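Phthiocerol/phenolphthiocerol synthesis polyketide synthase type I PpsC (Mycobacterium tuberculosis, PDB 5NJI) probably dehydrates beta-hydroxyacyl intermediates during phthiocerol lipid synthesis, through a dehydratase domain that binds C12:1-CoA. Local coordinates at residues Q192-L197 / A205-R210; T239-D244 / G284-A289; A268-Y273 / P306-D311. The protein carries 1 engineered substitution. All coordinates share one frame; numbering follows the deposited sequence.

Contact 1 (Q192-L197 / A205-R210); sequences QGIVGL and ARAQVR
Val195 and Arg210 meet at the exposed margin of a beta hairpin whose strands, 194-200 and 205-209, run antiparallel, and a classic beta bulge interrupts their pairing. The bulge is a compact example of how a hairpin absorbs one extra residue: Val195 and Gly196 both face Gln208. Their amides converge on a single carbonyl oxygen. Val195 N reaches Gln208 O at 2.9 Å in a nearly straight bond (167° at the hydrogen), whereas Gly196 N approaches at 3.3 Å, tilted from the carbonyl plane. Pairing resumes with Gln208 N donating to Gly196 O, and Arg210 N donates to Gly193 O at the other end.

The two faces differ sharply. Ile194, Leu197, Ala207 and Val209 point to the buried one, where Leu197 CD1 touches Ala207 CB at 3.9 Å; helix 226-234 covers Ile194 and Val209, and Leu176 of helix 173-182 reaches Ile194 and Leu197. Gln208 points to the opposite face and sends its OE1 to Arg281.

Arg210 can be followed outward from CB. Its CG stands between the backbone N and the carbonyl carbon (chi1 77°), which steers the chain towards the bulge, and CG then passes Val195 CG1 at 3.9 Å. The next carbon, CD, lies still nearer, 3.5 Å from the same methyl, the two side chains crossing at about a right angle. Beyond CD the chain bends, and a water spans the gap between the guanidinium and Gln192 O. The residue also touches a crystal neighbour, which may influence its pose. Arg210 NH1 donates to that water at 3.2 Å, in the plane of the guanidinium, and the water in turn donates a hydrogen bond to Gln192 O at 2.6 Å.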
loop_
_atom_site.group_PDB
_atom_site.type_symbol
_atom_site.label_atom_id
_atom_site.label_comp_id
_atom_site.label_asym_id
_atom_site.label_seq_id
_atom_site.Cartn_x
_atom_site.Cartn_y
_atom_site.Cartn_z
ATOM N N GLN A 192 -4.916 -11.754 4.960
ATOM C CA GLN A 192 -5.538 -11.852 6.280
ATOM C C GLN A 192 -4.455 -11.939 7.354
ATOM O O GLN A 192 -4.267 -12.952 8.039
ATOM C CB GLN A 192 -6.485 -13.044 6.320
ATOM C CG GLN A 192 -7.762 -12.832 5.492
ATOM C CD GLN A 192 -8.580 -14.104 5.338
ATOM O OE1 GLN A 192 -8.449 -15.025 6.138
ATOM N NE2 GLN A 192 -9.410 -14.171 4.291
ATOM N N GLY A 193 -3.750 -10.825 7.503
ATOM C CA GLY A 193 -2.623 -10.730 8.405
ATOM C C GLY A 193 -2.895 -10.133 9.765
ATOM O O GLY A 193 -1.994 -10.126 10.597
ATOM N N ILE A 194 -4.096 -9.649 10.035
ATOM C CA ILE A 194 -4.407 -9.161 11.372
ATOM C C ILE A 194 -4.796 -10.359 12.231
ATOM O O ILE A 194 -5.783 -11.045 11.952
ATOM C CB ILE A 194 -5.510 -8.098 11.324
ATOM C CG1 ILE A 194 -4.927 -6.827 10.686
ATOM C CG2 ILE A 194 -6.015 -7.793 12.714
ATOM C CD1 ILE A 194 -5.871 -5.689 10.550
ATOM N N VAL A 195 -4.011 -10.622 13.272
ATOM C CA VAL A 195 -4.235 -11.787 14.121
ATOM C C VAL A 195 -4.551 -11.413 15.553
ATOM O O VAL A 195 -4.937 -12.294 16.335
ATOM C CB VAL A 195 -3.048 -12.775 14.069
ATOM C CG1 VAL A 195 -2.939 -13.325 12.684
ATOM C CG2 VAL A 195 -1.744 -12.123 14.491
ATOM N N GLY A 196 -4.424 -10.152 15.912
ATOM C CA GLY A 196 -4.930 -9.659 17.181
ATOM C C GLY A 196 -5.298 -8.209 17.003
ATOM O O GLY A 196 -4.703 -7.501 16.188
ATOM N N LEU A 197 -6.288 -7.760 17.766
ATOM C CA LEU A 197 -6.867 -6.461 17.493
ATOM C C LEU A 197 -7.429 -5.880 18.780
ATOM O O LEU A 197 -7.969 -6.617 19.606
ATOM C CB LEU A 197 -7.943 -6.608 16.409
ATOM C CG LEU A 197 -8.535 -5.379 15.741
ATOM C CD1 LEU A 197 -7.443 -4.511 15.114
ATOM C CD2 LEU A 197 -9.517 -5.832 14.689
ATOM N N ALA A 205 -6.748 2.204 16.734
ATOM C CA ALA A 205 -6.695 0.761 16.563
ATOM C C ALA A 205 -5.268 0.270 16.705
ATOM O O ALA A 205 -4.329 0.887 16.196
ATOM C CB ALA A 205 -7.245 0.348 15.192
ATOM N N ARG A 206 -5.112 -0.861 17.392
ATOM C CA ARG A 206 -3.822 -1.485 17.614
ATOM C C ARG A 206 -3.956 -2.952 17.231
ATOM O O ARG A 206 -4.824 -3.659 17.756
ATOM C CB ARG A 206 -3.377 -1.314 19.072
ATOM C CG ARG A 206 -3.543 0.118 19.576
ATOM C CD ARG A 206 -2.974 0.329 20.970
ATOM N NE ARG A 206 -1.517 0.442 20.955
ATOM C CZ ARG A 206 -0.667 -0.527 21.290
ATOM N NH1 ARG A 206 0.638 -0.301 21.229
ATOM N NH2 ARG A 206 -1.105 -1.714 21.691
ATOM N N ALA A 207 -3.131 -3.394 16.290
ATOM C CA ALA A 207 -3.211 -4.742 15.759
ATOM C C ALA A 207 -1.877 -5.467 15.886
ATOM O O ALA A 207 -0.809 -4.892 15.666
ATOM C CB ALA A 207 -3.634 -4.730 14.286
ATOM N N GLN A 208 -1.955 -6.750 16.197
ATOM C CA GLN A 208 -0.847 -7.660 16.003
ATOM C C GLN A 208 -0.952 -8.208 14.590
ATOM O O GLN A 208 -2.021 -8.683 14.207
ATOM C CB GLN A 208 -0.911 -8.805 17.020
ATOM C CG GLN A 208 0.299 -9.727 17.048
ATOM C CD GLN A 208 1.440 -9.167 17.874
ATOM O OE1 GLN A 208 1.228 -8.364 18.780
ATOM N NE2 GLN A 208 2.657 -9.588 17.562
ATOM N N VAL A 209 0.145 -8.153 13.829
ATOM C CA VAL A 209 0.114 -8.498 12.412
ATOM C C VAL A 209 1.173 -9.534 12.080
ATOM O O VAL A 209 2.187 -9.681 12.760
ATOM C CB VAL A 209 0.267 -7.254 11.507
ATOM C CG1 VAL A 209 -0.886 -6.288 11.771
ATOM C CG2 VAL A 209 1.621 -6.581 11.659
ATOM N N ARG A 210 0.909 -10.276 11.007
ATOM C CA ARG A 210 1.832 -11.278 10.513
ATOM C C ARG A 210 1.628 -11.359 9.012
ATOM O O ARG A 210 0.552 -11.042 8.506
ATOM C CB ARG A 210 1.584 -12.645 11.142
ATOM C CG ARG A 210 0.383 -13.340 10.548
ATOM C CD ARG A 210 0.030 -14.600 11.300
ATOM N NE ARG A 210 1.028 -15.647 11.115
ATOM C CZ ARG A 210 1.047 -16.474 10.072
ATOM N NH1 ARG A 210 0.128 -16.368 9.118
ATOM N NH2 ARG A 210 1.984 -17.406 9.976
HETATM O O HOH W 1 -2.761 -14.963 8.844
#

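Contact 2 (T239-D244 / G284-A289); sequences TRTATD and GSLAAA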
loop_
_atom_site.group_PDB
_atom_site.type_symbol
_atom_site.label_atom_id
_atom_site.label_comp_id
_atom_site.label_asym_id
_atom_site.label_seq_id
_atom_site.Cartn_x
_atom_site.Cartn_y
_atom_site.Cartn_z
ATOM N N THR A 239 -10.905 1.393 13.839
ATOM C CA THR A 239 -10.993 2.632 14.597
ATOM C C THR A 239 -12.448 2.967 14.920
ATOM O O THR A 239 -13.383 2.476 14.294
ATOM C CB THR A 239 -10.379 3.796 13.824
ATOM O OG1 THR A 239 -11.048 3.923 12.567
ATOM C CG2 THR A 239 -8.869 3.582 13.631
ATOM N N ARG A 240 -12.627 3.842 15.913
ATOM C CA ARG A 240 -13.975 4.290 16.250
ATOM C C ARG A 240 -14.661 4.928 15.050
ATOM O O ARG A 240 -15.842 4.670 14.793
ATOM C CB ARG A 240 -13.939 5.267 17.423
ATOM C CG ARG A 240 -15.342 5.673 17.899
ATOM C CD ARG A 240 -15.366 6.051 19.372
ATOM N NE ARG A 240 -14.311 6.997 19.720
ATOM C CZ ARG A 240 -14.259 7.675 20.860
ATOM N NH1 ARG A 240 -15.210 7.528 21.773
ATOM N NH2 ARG A 240 -13.256 8.510 21.086
ATOM N N THR A 241 -13.943 5.768 14.299
ATOM C CA THR A 241 -14.538 6.384 13.120
ATOM C C THR A 241 -15.040 5.323 12.151
ATOM O O THR A 241 -16.135 5.442 11.589
ATOM C CB THR A 241 -13.513 7.296 12.445
ATOM O OG1 THR A 241 -13.137 8.328 13.351
ATOM C CG2 THR A 241 -14.076 7.939 11.193
ATOM N N ALA A 242 -14.262 4.260 11.963
ATOM C CA ALA A 242 -14.651 3.226 11.015
ATOM C C ALA A 242 -15.852 2.432 11.504
ATOM O O ALA A 242 -16.746 2.108 10.718
ATOM C CB ALA A 242 -13.482 2.282 10.753
ATOM N N THR A 243 -15.868 2.055 12.781
ATOM C CA THR A 243 -16.965 1.226 13.261
ATOM C C THR A 243 -18.250 2.044 13.391
ATOM O O THR A 243 -19.344 1.518 13.160
ATOM C CB THR A 243 -16.572 0.549 14.579
ATOM O OG1 THR A 243 -16.173 1.528 15.541
ATOM C CG2 THR A 243 -15.400 -0.413 14.361
ATOM N N ASP A 244 -18.142 3.336 13.702
ATOM C CA ASP A 244 -19.330 4.186 13.695
ATOM C C ASP A 244 -19.948 4.241 12.303
ATOM O O ASP A 244 -21.176 4.256 12.160
ATOM C CB ASP A 244 -18.987 5.596 14.184
ATOM C CG ASP A 244 -18.847 5.686 15.704
ATOM O OD1 ASP A 244 -19.041 4.665 16.399
ATOM O OD2 ASP A 244 -18.539 6.791 16.202
ATOM N N GLY A 284 -3.176 2.419 14.042
ATOM C CA GLY A 284 -3.845 3.258 13.061
ATOM C C GLY A 284 -4.861 4.175 13.706
ATOM O O GLY A 284 -5.581 3.778 14.624
ATOM N N SER A 285 -4.908 5.417 13.217
ATOM C CA SER A 285 -5.895 6.398 13.637
ATOM C C SER A 285 -6.585 6.954 12.404
ATOM O O SER A 285 -5.969 7.109 11.346
ATOM C CB SER A 285 -5.263 7.540 14.462
ATOM O OG SER A 285 -4.286 8.230 13.716
ATOM N N LEU A 286 -7.875 7.240 12.551
ATOM C CA LEU A 286 -8.711 7.681 11.451
ATOM C C LEU A 286 -9.599 8.819 11.920
ATOM O O LEU A 286 -10.137 8.774 13.033
ATOM C CB LEU A 286 -9.558 6.521 10.942
ATOM C CG LEU A 286 -10.332 6.657 9.632
ATOM C CD1 LEU A 286 -9.387 6.685 8.448
ATOM C CD2 LEU A 286 -11.274 5.514 9.482
ATOM N N ALA A 287 -9.713 9.856 11.088
ATOM C CA ALA A 287 -10.564 11.009 11.344
ATOM C C ALA A 287 -11.379 11.331 10.094
ATOM O O ALA A 287 -10.943 11.093 8.960
ATOM C CB ALA A 287 -9.725 12.243 11.751
ATOM N N ALA A 288 -12.585 11.852 10.304
ATOM C CA ALA A 288 -13.375 12.384 9.206
ATOM C C ALA A 288 -12.791 13.697 8.702
ATOM O O ALA A 288 -12.276 14.515 9.478
ATOM C CB ALA A 288 -14.827 12.598 9.644
ATOM N N ALA A 289 -12.900 13.900 7.392
ATOM C CA ALA A 289 -12.485 15.123 6.714
ATOM C C ALA A 289 -13.612 15.433 5.726
ATOM O O ALA A 289 -13.560 15.104 4.541
ATOM C CB ALA A 289 -11.132 14.969 6.027
HETATM O O HOH W 2 -11.557 7.252 15.221
#
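Leu286 lies under the first turn of helix 240-246 and overlaps its N-cap, Thr239, and two residues of the first turn, Thr241 and Ala242. With CG anti to the backbone N (chi1 -169°), the side chain rises from strand 281-289 and carries CD2 in beneath the helix start. There CD2 lies 3.5 Å from Thr239 OG1 and 4.1 Å from Ala242 CB. The leucine CB is equally close to the threonine, 3.4 Å from Thr239 OG1, and the two side chains cross at about a right angle. The methyl of Thr239 leans along the strand in the other direction, so that its CG2 rests 3.4 Å from Gly284 O.

The oxygen of Thr239 also has polar work to do. It occupies the N-cap position and accepts from Ala242 N at 3.3 Å, satisfying an amide that the helix itself cannot serve; a second bond joins this hydroxyl to Leu236 O. Thus one small side chain caps a helix with its oxygen while pressing both branches against a strand.

A water bridges the two backbones beside this packing. It accepts from Thr241 N at 3.0 Å and donates to Leu286 O, giving another amide of the first turn a partner. Thr241 turns its own side chain the same way, with CG2 4.1 Å from Leu286 CD2, and Leu293 of the next strand touches both residues. Ala242 also touches the bound C12:1-CoA. The threonine-capped helix start, laid on a leucine of the sheet, holds Ala242, which lines the acyl-CoA pocket, in a domain whose family adopts the double hot-dog fold.

Contact 3 (A268-Y273 / P306-D311); sequences AGVHVY and PLLVVD
Two rings, that of His271 on strand 262-272 and that of Tyr273 just beyond its end, each receive an edge contact from the neighbouring strand. The carboxylate of Asp311 lies at the edge of the imidazole: His271 NE2 donates to Asp311 OD2 at 2.9 Å. The acceptor sits almost exactly in the ring plane, but the two flat groups are turned 50° apart, and the donor meets OD2 from above the carboxylate plane. The main chain carbonyl of Val309 also lies near the ring edge, with Val309 O 3.5 Å from His271 CD2. Around the tyrosine, Val309 CG2 comes in at the edge, 3.8 Å from Tyr273 CE2, while Pro306 O stands obliquely at 3.6 Å from Tyr273 CD2. Val309 thus serves both rings, its carbonyl at the imidazole and its CG2 at the phenol.

Beneath these side chains the segments form a regular antiparallel pair. His271 and Val309 make the hydrogen-bonded pair, exchanging both backbone bonds; His271 N to Val309 O measures 2.8 Å. Tyr273 N bonds to Leu307 O and Asp311 N to Gly269 O on either side of it. The opposite face is aliphatic: Leu308 CD1 reaches 4.0 Å to Val270 CG1 and 4.1 Å to Val272 CG2, touching both valines.

Irregularity enters at the edges of the pairing. Gly269 has positive phi (67°) within a G1 bulge towards Ile95 of strand 93-100, and the chain turns a corner at Asp311. His271 CG, anti to the carbonyl carbon (chi1 -50°), brings the ring along the strand to that corner. The side-chain bond therefore supplements the backbone bond from Asp311 N. The bond to Asp311 fixes the turn of the imidazole, and the carboxylate's charge would probably favour a proton on NE2.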
loop_
_atom_site.group_PDB
_atom_site.type_symbol
_atom_site.label_atom_id
_atom_site.label_comp_id
_atom_site.label_asym_id
_atom_site.label_seq_id
_atom_site.Cartn_x
_atom_site.Cartn_y
_atom_site.Cartn_z
ATOM N N ALA A 268 0.056 10.348 1.455
ATOM C CA ALA A 268 1.080 11.371 1.539
ATOM C C ALA A 268 2.053 10.999 2.643
ATOM O O ALA A 268 1.640 10.551 3.712
ATOM C CB ALA A 268 0.484 12.747 1.806
ATOM N N GLY A 269 3.342 11.167 2.371
ATOM C CA GLY A 269 4.349 10.911 3.382
ATOM C C GLY A 269 4.422 9.441 3.739
ATOM O O GLY A 269 4.146 9.053 4.881
ATOM N N VAL A 270 4.751 8.603 2.765
ATOM C CA VAL A 270 4.995 7.190 3.018
ATOM C C VAL A 270 6.485 7.030 3.285
ATOM O O VAL A 270 7.315 7.234 2.394
ATOM C CB VAL A 270 4.537 6.300 1.858
ATOM C CG1 VAL A 270 4.814 4.848 2.190
ATOM C CG2 VAL A 270 3.074 6.500 1.582
ATOM N N HIS A 271 6.822 6.691 4.530
ATOM C CA HIS A 271 8.193 6.527 4.974
ATOM C C HIS A 271 8.475 5.060 5.243
ATOM O O HIS A 271 7.691 4.394 5.931
ATOM C CB HIS A 271 8.444 7.342 6.242
ATOM C CG HIS A 271 7.995 8.757 6.134
ATOM N ND1 HIS A 271 8.784 9.746 5.586
ATOM C CD2 HIS A 271 6.838 9.354 6.497
ATOM C CE1 HIS A 271 8.132 10.894 5.621
ATOM N NE2 HIS A 271 6.946 10.683 6.164
ATOM N N VAL A 272 9.588 4.563 4.704
ATOM C CA VAL A 272 9.986 3.171 4.834
ATOM C C VAL A 272 11.392 3.148 5.407
ATOM O O VAL A 272 12.332 3.666 4.793
ATOM C CB VAL A 272 9.936 2.423 3.493
ATOM C CG1 VAL A 272 10.086 0.947 3.740
ATOM C CG2 VAL A 272 8.642 2.738 2.763
ATOM N N TYR A 273 11.533 2.569 6.589
ATOM C CA TYR A 273 12.805 2.613 7.290
ATOM C C TYR A 273 13.517 1.280 7.325
ATOM O O TYR A 273 14.697 1.238 7.697
ATOM C CB TYR A 273 12.595 3.119 8.726
ATOM C CG TYR A 273 11.940 4.478 8.789
ATOM C CD1 TYR A 273 12.550 5.601 8.243
ATOM C CD2 TYR A 273 10.709 4.650 9.419
ATOM C CE1 TYR A 273 11.936 6.838 8.291
ATOM C CE2 TYR A 273 10.097 5.866 9.457
ATOM C CZ TYR A 273 10.713 6.965 8.928
ATOM O OH TYR A 273 10.048 8.168 9.022
ATOM N N PRO A 306 10.082 1.636 14.271
ATOM C CA PRO A 306 9.183 1.921 13.142
ATOM C C PRO A 306 9.795 1.458 11.833
ATOM O O PRO A 306 10.947 1.756 11.521
ATOM C CB PRO A 306 9.021 3.446 13.190
ATOM C CG PRO A 306 9.403 3.833 14.576
ATOM C CD PRO A 306 10.438 2.860 15.008
ATOM N N LEU A 307 9.007 0.709 11.073
ATOM C CA LEU A 307 9.413 0.224 9.771
ATOM C C LEU A 307 8.703 0.954 8.655
ATOM O O LEU A 307 9.282 1.169 7.592
ATOM C CB LEU A 307 9.101 -1.274 9.645
ATOM C CG LEU A 307 9.707 -2.185 10.707
ATOM C CD1 LEU A 307 9.162 -3.601 10.550
ATOM C CD2 LEU A 307 11.216 -2.174 10.581
ATOM N N LEU A 308 7.431 1.273 8.874
ATOM C CA LEU A 308 6.591 1.955 7.897
ATOM C C LEU A 308 5.808 3.024 8.635
ATOM O O LEU A 308 5.160 2.731 9.648
ATOM C CB LEU A 308 5.617 0.984 7.212
ATOM C CG LEU A 308 4.618 1.611 6.256
ATOM C CD1 LEU A 308 5.320 2.067 5.012
ATOM C CD2 LEU A 308 3.524 0.615 5.923
ATOM N N VAL A 309 5.850 4.258 8.154
ATOM C CA VAL A 309 4.995 5.312 8.680
ATOM C C VAL A 309 4.272 5.918 7.495
ATOM O O VAL A 309 4.926 6.407 6.570
ATOM C CB VAL A 309 5.788 6.398 9.427
ATOM C CG1 VAL A 309 4.882 7.553 9.841
ATOM C CG2 VAL A 309 6.485 5.802 10.629
ATOM N N VAL A 310 2.939 5.884 7.511
ATOM C CA VAL A 310 2.128 6.580 6.514
ATOM C C VAL A 310 1.508 7.798 7.183
ATOM O O VAL A 310 0.626 7.659 8.042
ATOM C CB VAL A 310 1.043 5.669 5.928
ATOM C CG1 VAL A 310 0.263 6.410 4.855
ATOM C CG2 VAL A 310 1.658 4.423 5.381
ATOM N N ASP A 311 1.946 9.000 6.775
ATOM C CA ASP A 311 1.482 10.230 7.420
ATOM C C ASP A 311 0.009 10.505 7.129
ATOM O O ASP A 311 -0.734 10.938 8.019
ATOM C CB ASP A 311 2.321 11.432 6.955
ATOM C CG ASP A 311 3.781 11.402 7.420
ATOM O OD1 ASP A 311 4.144 10.692 8.381
ATOM O OD2 ASP A 311 4.578 12.155 6.812
#

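In the fold
Taken together, the three contacts sample one half of the strand order: contact 3 pairs strand 262-272 with 306-317, and strand 292-300 separates the latter from 281-289, which leads on to the hairpin of contact 1. Contacts 1 and 2 have centres about 17 Å apart yet touch directly, Ala205 N lying 2.9 Å from Gly284 O, a probable hydrogen bond, and Ala205 CB 3.9 Å from Thr239 CG2. Contact 3 touches neither; its nearest atoms are about 8 Å from contact 1 and 7 Å from contact 2. Nearest side-chain distances to the bound C12:1-CoA are about 4 Å for Ala242, 8 Å for Ile194 and 11 Å for Val310.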